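Local coordinates for protein porin (Acinetobacter baumannii AB307-0294, PDB 5DL7) that forms a calcium-binding beta-barrel of the OprD family in the outer membrane and probably lets small molecules pass through it as a porin, at residues Ile222-Gln226 against Leu293-Ser297. Residue numbers count along the deposited sequence, not the author numbering.
Sequences IYQQQ and LPFLS
How a barrel wall holds a loop folded against it can be learned from two inward side chains. Residues Tyr-223 to Gln-226 open strand 223-235 in extended conformation, and a classic beta bulge lies at that start, Ile-222 and Tyr-223 both facing Leu-219 of the preceding strand. Residues Leu-293 to Ser-297 are also extended, yet belong to no regular strand. No backbone ladder joins the two; the nearest CA atoms, those of Tyr-223 and Pro-294, stay 7.9 Å apart, and side chains fill the gap. Tyr-223 and Gln-225, two apart on the strand, both send their CA-CB bonds toward the loop, whereas that of Gln-224 between them points away.

Tyr-223, with chi1 near 68° (p), lays one ring face against the Pro-294 pyrrolidine: CG of Pro-294 lies 4.2 Å from the ring centroid, only 16° off the normal, a CH-pi contact, and CB of Pro-294 is 3.8 Å from Tyr-223 CD2. The phenol reaches on along the loop, its OH 3.6 Å from Phe-295 CA and 3.9 Å from Leu-296 CG. Gln-225, stretched out through chi1 and chi2 (both t), donates from NE2 to Pro-294 O at 2.9 Å; proline is thus held through both ring and carbonyl. The same NE2 also hydrogen-bonds Ser-251 on strand 240-253, while the CA-CB bond of Phe-295 points away from the strand and its side chain touches Ile-185 and Asp-311. Packing of the loop between strands 278-288 and 318-327 on the inside of the wall is consistent with the OprD-family barrel, in which inward-folded loops narrow the lumen.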
ATOM      1  N   ILE A 222      16.647 -14.257   2.862  1.00 22.21           N
ATOM      2  CA  ILE A 222      15.600 -13.918   3.762  1.00 21.73           C
ATOM      3  C   ILE A 222      14.381 -14.800   3.591  1.00 22.42           C
ATOM      4  O   ILE A 222      14.087 -15.602   4.424  1.00 21.74           O
ATOM      5  CB  ILE A 222      15.246 -12.423   3.819  1.00 21.38           C
ATOM      6  CG1 ILE A 222      16.555 -11.598   4.137  1.00 23.03           C
ATOM      7  CG2 ILE A 222      14.207 -12.192   4.876  1.00 23.81           C
ATOM      8  CD1 ILE A 222      16.294 -10.114   4.177  1.00 23.50           C
ATOM      9  N   TYR A 223      13.710 -14.675   2.460  1.00 21.06           N
ATOM     10  CA  TYR A 223      12.498 -15.519   2.235  1.00 19.32           C
ATOM     11  C   TYR A 223      12.283 -15.752   0.739  1.00 21.01           C
ATOM     12  O   TYR A 223      12.709 -14.925  -0.090  1.00 20.04           O
ATOM     13  CB  TYR A 223      11.268 -15.026   2.901  1.00 19.99           C
ATOM     14  CG  TYR A 223      10.694 -13.751   2.385  1.00 20.02           C
ATOM     15  CD1 TYR A 223       9.972 -13.754   1.162  1.00 20.71           C
ATOM     16  CD2 TYR A 223      10.802 -12.538   2.981  1.00 20.36           C
ATOM     17  CE1 TYR A 223       9.420 -12.579   0.695  1.00 21.29           C
ATOM     18  CE2 TYR A 223      10.218 -11.366   2.524  1.00 21.20           C
ATOM     19  CZ  TYR A 223       9.574 -11.299   1.368  1.00 20.26           C
ATOM     20  OH  TYR A 223       9.019 -10.185   0.813  1.00 20.67           O
ATOM     21  N   GLN A 224      11.514 -16.818   0.470  1.00 19.94           N
ATOM     22  CA  GLN A 224      10.859 -17.031  -0.861  1.00 20.66           C
ATOM     23  C   GLN A 224       9.376 -16.957  -0.611  1.00 19.91           C
ATOM     24  O   GLN A 224       8.888 -17.428   0.421  1.00 21.21           O
ATOM     25  CB  GLN A 224      11.243 -18.385  -1.511  1.00 23.28           C
ATOM     26  CG  GLN A 224      12.635 -18.312  -1.973  1.00 33.99           C
ATOM     27  CD  GLN A 224      13.101 -19.630  -2.589  1.00 42.75           C
ATOM     28  OE1 GLN A 224      14.391 -19.970  -2.603  1.00 56.11           O
ATOM     29  NE2 GLN A 224      12.144 -20.386  -3.033  1.00 49.35           N
ATOM     30  N   GLN A 225       8.634 -16.445  -1.571  1.00 19.48           N
ATOM     31  CA  GLN A 225       7.213 -16.225  -1.427  1.00 18.59           C
ATOM     32  C   GLN A 225       6.470 -16.498  -2.776  1.00 19.57           C
ATOM     33  O   GLN A 225       6.987 -16.026  -3.771  1.00 21.53           O
ATOM     34  CB  GLN A 225       6.920 -14.881  -0.859  1.00 18.41           C
ATOM     35  CG  GLN A 225       5.474 -14.528  -0.658  1.00 18.07           C
ATOM     36  CD  GLN A 225       5.381 -13.148  -0.010  1.00 18.72           C
ATOM     37  OE1 GLN A 225       5.374 -12.121  -0.678  1.00 18.84           O
ATOM     38  NE2 GLN A 225       5.328 -13.161   1.346  1.00 19.65           N
ATOM     39  N   GLN A 226       5.412 -17.292  -2.690  1.00 17.57           N
ATOM     40  CA  GLN A 226       4.513 -17.348  -3.864  1.00 18.53           C
ATOM     41  C   GLN A 226       3.164 -16.760  -3.592  1.00 18.32           C
ATOM     42  O   GLN A 226       2.689 -16.691  -2.379  1.00 19.45           O
ATOM     43  CB  GLN A 226       4.296 -18.790  -4.188  1.00 21.58           C
ATOM     44  CG  GLN A 226       5.502 -19.555  -4.705  1.00 23.32           C
ATOM     45  CD  GLN A 226       6.447 -19.992  -3.563  1.00 24.32           C
ATOM     46  OE1 GLN A 226       6.003 -20.459  -2.514  1.00 22.28           O
ATOM     47  NE2 GLN A 226       7.689 -19.721  -3.766  1.00 23.35           N
ATOM     48  N   LEU A 293       3.163 -13.469   8.424  1.00 18.64           N
ATOM     49  CA  LEU A 293       3.417 -13.169   7.021  1.00 18.18           C
ATOM     50  C   LEU A 293       4.604 -12.154   6.816  1.00 19.90           C
ATOM     51  O   LEU A 293       4.539 -11.081   7.363  1.00 18.15           O
ATOM     52  CB  LEU A 293       2.216 -12.497   6.363  1.00 19.09           C
ATOM     53  CG  LEU A 293       2.265 -12.130   4.885  1.00 19.54           C
ATOM     54  CD1 LEU A 293       2.411 -13.342   3.999  1.00 19.13           C
ATOM     55  CD2 LEU A 293       1.134 -11.207   4.510  1.00 22.88           C
ATOM     56  N   PRO A 294       5.610 -12.547   6.103  1.00 18.43           N
ATOM     57  CA  PRO A 294       6.659 -11.548   5.706  1.00 19.26           C
ATOM     58  C   PRO A 294       6.308 -10.791   4.468  1.00 19.02           C
ATOM     59  O   PRO A 294       5.606 -11.269   3.585  1.00 18.86           O
ATOM     60  CB  PRO A 294       7.937 -12.375   5.415  1.00 20.50           C
ATOM     61  CG  PRO A 294       7.306 -13.669   4.820  1.00 20.75           C
ATOM     62  CD  PRO A 294       5.973 -13.872   5.523  1.00 19.18           C
ATOM     63  N   PHE A 295       6.881  -9.560   4.380  1.00 20.40           N
ATOM     64  CA  PHE A 295       6.771  -8.718   3.189  1.00 17.78           C
ATOM     65  C   PHE A 295       7.858  -7.646   3.235  1.00 17.66           C
ATOM     66  O   PHE A 295       8.468  -7.522   4.308  1.00 17.81           O
ATOM     67  CB  PHE A 295       5.326  -8.145   2.988  1.00 17.39           C
ATOM     68  CG  PHE A 295       4.698  -7.565   4.256  1.00 18.71           C
ATOM     69  CD1 PHE A 295       4.908  -6.204   4.548  1.00 19.94           C
ATOM     70  CD2 PHE A 295       3.871  -8.354   5.081  1.00 19.03           C
ATOM     71  CE1 PHE A 295       4.355  -5.667   5.661  1.00 22.26           C
ATOM     72  CE2 PHE A 295       3.357  -7.869   6.235  1.00 19.54           C
ATOM     73  CZ  PHE A 295       3.625  -6.511   6.556  1.00 20.91           C
ATOM     74  N   LEU A 296       8.015  -6.927   2.189  1.00 17.42           N
ATOM     75  CA  LEU A 296       9.131  -5.953   2.110  1.00 18.40           C
ATOM     76  C   LEU A 296       8.975  -4.848   3.107  1.00 19.66           C
ATOM     77  O   LEU A 296       7.871  -4.428   3.466  1.00 20.25           O
ATOM     78  CB  LEU A 296       9.305  -5.476   0.661  1.00 20.87           C
ATOM     79  CG  LEU A 296       9.827  -6.550  -0.241  1.00 20.37           C
ATOM     80  CD1 LEU A 296       9.617  -6.140  -1.718  1.00 22.57           C
ATOM     81  CD2 LEU A 296      11.320  -6.792  -0.110  1.00 23.60           C
ATOM     82  N   SER A 297      10.098  -4.288   3.495  1.00 21.11           N
ATOM     83  CA  SER A 297      10.144  -3.119   4.401  1.00 20.26           C
ATOM     84  C   SER A 297       9.416  -1.929   3.788  1.00 21.53           C
ATOM     85  O   SER A 297       9.435  -1.687   2.537  1.00 22.42           O
ATOM     86  CB  SER A 297      11.625  -2.756   4.723  1.00 21.72           C
ATOM     87  OG  SER A 297      12.320  -2.388   3.516  1.00 22.97           O
TER